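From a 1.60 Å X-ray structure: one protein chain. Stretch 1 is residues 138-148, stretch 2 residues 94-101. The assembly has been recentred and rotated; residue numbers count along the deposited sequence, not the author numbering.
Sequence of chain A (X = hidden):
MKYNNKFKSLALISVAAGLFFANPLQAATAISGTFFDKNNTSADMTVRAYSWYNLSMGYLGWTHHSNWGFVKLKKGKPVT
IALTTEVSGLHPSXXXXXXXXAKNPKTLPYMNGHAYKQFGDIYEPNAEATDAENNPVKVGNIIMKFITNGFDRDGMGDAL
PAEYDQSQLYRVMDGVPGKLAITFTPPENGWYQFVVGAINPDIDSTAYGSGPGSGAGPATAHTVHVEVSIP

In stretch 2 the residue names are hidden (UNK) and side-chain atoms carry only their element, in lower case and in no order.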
ATOM      1  N   LYS A 138     -23.955   5.514  -0.473  1.00 40.34           N
ATOM      2  CA  LYS A 138     -23.314   6.753  -0.815  1.00 38.61           C
ATOM      3  C   LYS A 138     -22.173   6.945   0.163  1.00 39.88           C
ATOM      4  O   LYS A 138     -22.370   6.895   1.381  1.00 38.87           O
ATOM      5  CB  LYS A 138     -24.307   7.913  -0.761  1.00 46.96           C
ATOM      6  CG  LYS A 138     -25.335   7.811  -1.879  1.00 48.93           C
ATOM      7  CD  LYS A 138     -26.226   9.028  -1.898  1.00 57.29           C
ATOM      8  CE  LYS A 138     -27.375   8.857  -2.866  1.00 62.19           C
ATOM      9  NZ  LYS A 138     -28.213  10.088  -2.841  1.00 67.17           N
ATOM     10  N   VAL A 139     -20.971   7.136  -0.390  1.00 29.59           N
ATOM     11  CA  VAL A 139     -19.751   7.190   0.386  1.00 30.09           C
ATOM     12  C   VAL A 139     -19.303   8.612   0.656  1.00 27.16           C
ATOM     13  O   VAL A 139     -18.445   8.856   1.510  1.00 31.13           O
ATOM     14  CB  VAL A 139     -18.649   6.425  -0.376  1.00 34.95           C
ATOM     15  CG1 VAL A 139     -17.287   6.654   0.284  1.00 36.66           C
ATOM     16  CG2 VAL A 139     -19.016   4.954  -0.421  1.00 37.62           C
ATOM     17  N   GLY A 140     -19.857   9.573  -0.075  1.00 23.92           N
ATOM     18  CA  GLY A 140     -19.337  10.920  -0.004  1.00 22.72           C
ATOM     19  C   GLY A 140     -18.152  11.137  -0.931  1.00 21.69           C
ATOM     20  O   GLY A 140     -17.842  10.311  -1.769  1.00 26.92           O
ATOM     21  N   ASN A 141     -17.563  12.301  -0.851  1.00 20.92           N
ATOM     22  CA  ASN A 141     -16.459  12.675  -1.763  1.00 21.47           C
ATOM     23  C   ASN A 141     -15.265  11.861  -1.279  1.00 18.44           C
ATOM     24  O   ASN A 141     -14.974  11.905  -0.105  1.00 20.16           O
ATOM     25  CB  ASN A 141     -16.140  14.138  -1.627  1.00 23.92           C
ATOM     26  CG  ASN A 141     -17.172  15.051  -2.274  1.00 25.46           C
ATOM     27  OD1 ASN A 141     -17.857  14.701  -3.219  1.00 25.74           O
ATOM     28  ND2 ASN A 141     -17.255  16.251  -1.757  1.00 33.47           N
ATOM     29  N   ILE A 142     -14.646  11.102  -2.149  1.00 17.70           N
ATOM     30  CA  ILE A 142     -13.353  10.471  -1.803  1.00 17.93           C
ATOM     31  C   ILE A 142     -12.266  11.401  -2.264  1.00 16.03           C
ATOM     32  O   ILE A 142     -12.141  11.624  -3.482  1.00 16.51           O
ATOM     33  CB  ILE A 142     -13.189   9.161  -2.474  1.00 17.23           C
ATOM     34  CG1 ILE A 142     -14.215   8.182  -1.887  1.00 17.71           C
ATOM     35  CG2 ILE A 142     -11.793   8.576  -2.188  1.00 18.94           C
ATOM     36  CD1 ILE A 142     -14.222   6.819  -2.491  1.00 20.07           C
ATOM     37  N   ILE A 143     -11.513  11.939  -1.314  1.00 16.01           N
ATOM     38  CA  ILE A 143     -10.381  12.808  -1.635  1.00 14.95           C
ATOM     39  C   ILE A 143      -9.164  12.156  -0.918  1.00 14.32           C
ATOM     40  O   ILE A 143      -9.191  12.027   0.318  1.00 14.07           O
ATOM     41  CB  ILE A 143     -10.585  14.274  -1.166  1.00 17.88           C
ATOM     42  CG1 ILE A 143     -11.876  14.868  -1.787  1.00 20.38           C
ATOM     43  CG2 ILE A 143      -9.307  15.074  -1.355  1.00 19.59           C
ATOM     44  CD1 ILE A 143     -12.276  16.225  -1.191  1.00 23.16           C
ATOM     45  N   MET A 144      -8.224  11.694  -1.707  1.00 13.63           N
ATOM     46  CA  MET A 144      -6.989  11.042  -1.177  1.00 13.02           C
ATOM     47  C   MET A 144      -5.760  11.825  -1.674  1.00 13.55           C
ATOM     48  O   MET A 144      -5.449  11.774  -2.864  1.00 13.31           O
ATOM     49  CB  MET A 144      -6.994   9.566  -1.563  1.00 12.93           C
ATOM     50  CG  MET A 144      -8.152   8.821  -0.864  1.00 13.61           C
ATOM     51  SD  MET A 144      -8.372   7.166  -1.528  1.00 14.91           S
ATOM     52  CE  MET A 144      -6.779   6.425  -1.045  1.00 13.92           C
ATOM     53  N   LYS A 145      -5.118  12.556  -0.762  1.00 13.23           N
ATOM     54  CA  LYS A 145      -3.980  13.385  -1.066  1.00 13.88           C
ATOM     55  C   LYS A 145      -2.763  12.527  -0.795  1.00 13.58           C
ATOM     56  O   LYS A 145      -2.584  12.010   0.308  1.00 12.78           O
ATOM     57  CB  LYS A 145      -3.918  14.604  -0.146  1.00 16.54           C
ATOM     58  CG  LYS A 145      -5.163  15.472  -0.148  1.00 22.80           C
ATOM     59  CD  LYS A 145      -4.959  16.689   0.720  1.00 23.30           C
ATOM     60  CE  LYS A 145      -6.227  17.530   0.901  1.00 26.77           C
ATOM     61  NZ  LYS A 145      -5.868  18.684   1.777  1.00 29.92           N
ATOM     62  N   PHE A 146      -1.952  12.346  -1.805  1.00 12.28           N
ATOM     63  CA  PHE A 146      -0.716  11.555  -1.671  1.00 11.60           C
ATOM     64  C   PHE A 146       0.207  12.102  -0.660  1.00 12.46           C
ATOM     65  O   PHE A 146       0.455  13.306  -0.650  1.00 11.25           O
ATOM     66  CB  PHE A 146      -0.031  11.469  -3.013  1.00 12.09           C
ATOM     67  CG  PHE A 146       1.273  10.732  -2.974  1.00 11.04           C
ATOM     68  CD1 PHE A 146       1.272   9.351  -2.987  1.00 12.85           C
ATOM     69  CD2 PHE A 146       2.470  11.394  -2.782  1.00 11.21           C
ATOM     70  CE1 PHE A 146       2.429   8.653  -2.976  1.00 10.80           C
ATOM     71  CE2 PHE A 146       3.659  10.693  -2.712  1.00 11.43           C
ATOM     72  CZ  PHE A 146       3.659   9.309  -2.786  1.00 10.71           C
ATOM     73  N   ILE A 147       0.698  11.245   0.217  1.00 10.67           N
ATOM     74  CA  ILE A 147       1.647  11.616   1.292  1.00 10.45           C
ATOM     75  C   ILE A 147       3.032  11.090   1.009  1.00 10.84           C
ATOM     76  O   ILE A 147       3.978  11.842   0.880  1.00 11.15           O
ATOM     77  CB  ILE A 147       1.145  11.184   2.697  1.00 11.66           C
ATOM     78  CG1 ILE A 147      -0.173  11.884   3.043  1.00 11.76           C
ATOM     79  CG2 ILE A 147       2.222  11.345   3.741  1.00 12.38           C
ATOM     80  CD1 ILE A 147      -0.122  13.384   3.126  1.00 12.14           C
ATOM     81  N   THR A 148       3.167   9.766   0.797  1.00 10.41           N
ATOM     82  CA  THR A 148       4.455   9.171   0.562  1.00  9.71           C
ATOM     83  C   THR A 148       4.268   7.736   0.077  1.00  8.83           C
ATOM     84  O   THR A 148       3.124   7.170   0.141  1.00 10.26           O
ATOM     85  CB  THR A 148       5.351   9.194   1.837  1.00 10.47           C
ATOM     86  OG1 THR A 148       6.724   8.933   1.460  1.00 10.35           O
ATOM     87  CG2 THR A 148       4.936   8.225   2.856  1.00  9.99           C
ATOM     88  N   UNK A  94       4.341   0.140   0.126  1.00 10.10           N
ATOM     89  CA  UNK A  94       3.289   0.881   0.722  1.00  9.38           C
ATOM     90  C   UNK A  94       3.118   2.245   0.059  1.00  9.64           C
ATOM     91  O   UNK A  94       4.069   2.832  -0.441  1.00  9.87           O
ATOM     92  c   UNK A  94       2.396   1.830   2.971  1.00 11.20           C
ATOM     93  c   UNK A  94       4.789   1.882   2.469  1.00 11.73           C
ATOM     94  c   UNK A  94       3.508   1.110   2.227  1.00 10.48           C
ATOM     95  c   UNK A  94       2.611   1.781   4.464  1.00 12.65           C
ATOM     96  N   UNK A  95       1.832   2.656  -0.033  1.00  9.82           N
ATOM     97  CA  UNK A  95       1.446   4.028  -0.416  1.00 10.33           C
ATOM     98  C   UNK A  95       0.579   4.560   0.706  1.00 10.71           C
ATOM     99  O   UNK A  95      -0.335   3.866   1.147  1.00 11.05           O
ATOM    100  c   UNK A  95       0.306   5.500  -2.150  1.00  9.28           C
ATOM    101  c   UNK A  95       0.759   4.092  -1.808  1.00  8.76           C
ATOM    102  o   UNK A  95       1.631   3.560  -2.810  1.00  9.14           O
ATOM    103  N   UNK A  96       0.869   5.811   1.128  1.00  9.24           N
ATOM    104  CA  UNK A  96       0.054   6.510   2.124  1.00 10.03           C
ATOM    105  C   UNK A  96      -0.612   7.752   1.509  1.00 10.21           C
ATOM    106  O   UNK A  96       0.042   8.556   0.845  1.00  9.94           O
ATOM    107  c   UNK A  96       0.921   6.991   3.284  1.00 11.16           C
ATOM    108  c   UNK A  96       0.078   7.707   4.319  1.00 11.05           C
ATOM    109  c   UNK A  96       1.695   5.865   3.896  1.00 10.79           C
ATOM    110  N   UNK A  97      -1.950   7.849   1.692  1.00  9.75           N
ATOM    111  CA  UNK A  97      -2.697   9.045   1.437  1.00 10.36           C
ATOM    112  C   UNK A  97      -3.370   9.602   2.680  1.00 12.24           C
ATOM    113  O   UNK A  97      -3.666   8.866   3.611  1.00 11.95           O
ATOM    114  c   UNK A  97      -3.257   6.897  -1.390  1.00  9.58           C
ATOM    115  c   UNK A  97      -3.243   9.037  -2.096  1.00  9.92           C
ATOM    116  c   UNK A  97      -2.951   6.916  -2.775  1.00  9.41           C
ATOM    117  c   UNK A  97      -3.370   5.637  -0.754  1.00  9.50           C
ATOM    118  n   UNK A  97      -2.971   8.238  -3.179  1.00 10.52           N
ATOM    119  c   UNK A  97      -3.436   8.266  -0.970  1.00 10.51           C
ATOM    120  c   UNK A  97      -3.184   4.509  -1.496  1.00  9.51           C
ATOM    121  c   UNK A  97      -2.893   4.572  -2.863  1.00  9.91           C
ATOM    122  c   UNK A  97      -3.824   8.748   0.412  1.00 10.47           C
ATOM    123  c   UNK A  97      -2.813   5.771  -3.527  1.00  9.83           C
ATOM    124  N   UNK A  98      -3.665  10.893   2.658  1.00 11.67           N
ATOM    125  CA  UNK A  98      -4.562  11.526   3.597  1.00 11.72           C
ATOM    126  C   UNK A  98      -5.991  11.528   3.003  1.00 12.58           C
ATOM    127  O   UNK A  98      -6.186  11.996   1.861  1.00 11.15           O
ATOM    128  c   UNK A  98      -5.667  14.934   4.185  1.00 16.69           C
ATOM    129  c   UNK A  98      -4.138  12.971   3.799  1.00 12.90           C
ATOM    130  c   UNK A  98      -5.116  13.758   4.643  1.00 13.56           C
ATOM    131  c   UNK A  98      -6.302  14.051   6.752  1.00 17.72           C
ATOM    132  o   UNK A  98      -7.722  15.966   7.126  1.00 21.26           O
ATOM    133  c   UNK A  98      -5.412  13.329   5.930  1.00 16.09           C
ATOM    134  c   UNK A  98      -6.566  15.656   4.995  1.00 17.20           C
ATOM    135  c   UNK A  98      -6.851  15.228   6.252  1.00 17.38           C
ATOM    136  N   UNK A  99      -6.921  10.980   3.773  1.00 12.95           N
ATOM    137  CA  UNK A  99      -8.279  10.848   3.333  1.00 15.23           C
ATOM    138  C   UNK A  99      -9.023  12.065   3.850  1.00 14.75           C
ATOM    139  O   UNK A  99      -9.538  12.113   5.012  1.00 16.01           O
ATOM    140  c   UNK A  99     -10.237   9.179   3.432  1.00 16.98           C
ATOM    141  c   UNK A  99     -10.409   8.997   1.944  1.00 15.63           C
ATOM    142  n   UNK A  99     -11.832   8.788   1.813  1.00 14.78           N
ATOM    143  n   UNK A  99     -13.790   7.597   2.031  1.00 15.73           N
ATOM    144  n   UNK A  99     -11.820   6.484   2.225  1.00 15.40           N
ATOM    145  c   UNK A  99      -8.860   9.554   3.879  1.00 14.79           C
ATOM    146  c   UNK A  99     -12.464   7.615   2.013  1.00 14.66           C
ATOM    147  N   UNK A 100      -9.043  13.102   3.031  1.00 16.37           N
ATOM    148  CA  UNK A 100      -9.502  14.432   3.454  1.00 18.74           C
ATOM    149  C   UNK A 100     -11.021  14.531   3.564  1.00 20.70           C
ATOM    150  O   UNK A 100     -11.756  13.961   2.761  1.00 21.03           O
ATOM    151  c   UNK A 100      -8.999  15.477   2.514  1.00 19.46           C
ATOM    152  N   UNK A 101     -11.469  15.232   4.601  1.00 22.61           N
ATOM    153  CA  UNK A 101     -12.877  15.517   4.789  1.00 25.04           C
ATOM    154  C   UNK A 101     -13.660  14.306   5.234  1.00 26.56           C
ATOM    155  O   UNK A 101     -14.904  14.301   5.174  1.00 32.21           O
TER
HETATM  156  O   HOH W   1     -12.316  11.652   1.398  1.00 17.95           O
HETATM  157  O   HOH W   2     -15.669   9.949   1.900  1.00 32.19           O

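Position 94 has four side-chain carbons, forked at the first, with one arm two carbons long. That is isoleucine, I94. Its nearest side-chain approach is I94 CG2 to T148 O, 6.0 Å, so this buried, beta-branched residue serves the strand and the packing around it more than the contact.

At position 95 one carbon carries an oxygen and a second carbon, and that outer carbon lies near the plane of the F146 ring, at its edge. This is the pattern of threonine, with T95 CG2 3.9 Å from F146 CE1. Its hydroxyl is hydrogen-bonded elsewhere in the structure, so the buried hydroxyl is not left unsatisfied.

Three carbons, the first carrying the other two, pack against the side chains of I147 and T148 at position 96: valine. V96 CG1 is 4.0 Å from I147 CB, and V96 CG2 lies 4.1 Å from T148 CG2, so this compact branched side chain fits beside two other beta-branched residues. Its backbone is equally engaged: V96 N donates to T148 O (2.8 Å), while V96 O accepts from I147 N (2.8 Å) and, weakly, from T148 N (3.4 Å). One carbonyl thus faces two successive amides, the mark of the beta bulge here.

Position 97 has one carbon followed by fused five- and six-membered rings containing eight carbons and one nitrogen; the methyl of M144 sits over one face, and F146 packs nearby. This can only be tryptophan. M144 CE is 3.5 Å from W97 CE3, and F146 CB lies 4.1 Å from W97 CD1. A broad, flat indole offers a large apolar surface to these neighbours, and its nitrogen is hydrogen-bonded elsewhere.

At position 98 a single carbon, approached by I147, leads to a six-carbon ring bearing one oxygen, and the aliphatic part of K145 meets the ring at its edge: tyrosine. K145 CD is 3.9 Å from Y98 CD2, while I147 CD1 reaches to 4.1 Å from Y98 CB. The ring thus supplies apolar surface, and the hydroxyl finds a hydrogen bond elsewhere.

Position 99 shows three carbons, a nitrogen, then a carbon with two more nitrogens, packed against M144 and I142: arginine. Its length lets the charged end travel along stretch 1, where I142 CG1 covers one face of the guanidinium, while R99 CD packs 3.6 Å from M144 CG. R99 NE donates to water 1 (2.9 Å), and R99 NH2 donates to water 2 (3.0 Å), which in turn donates to V139 O (3.0 Å).

Position 100 has one side-chain carbon, which points toward stretch 1 and touches I143 and K145, so it is alanine. A100 CB contacts both I143 CG2 (3.9 Å) and K145 CE (3.8 Å).

Position 101 has no side-chain atoms: it is glycine, favoured by the positive phi of G101 in the loop.

The strands run antiparallel, held by backbone hydrogen bonds that include the reciprocal pair between K145 and Y98 and the bond from A100 N to I143 O (2.9 Å). M144, F146, W97 and R99 share one face of the sheet; K145, T148, V96 and Y98 share the other.

Stretch 2 94-101: ITVWYRAG
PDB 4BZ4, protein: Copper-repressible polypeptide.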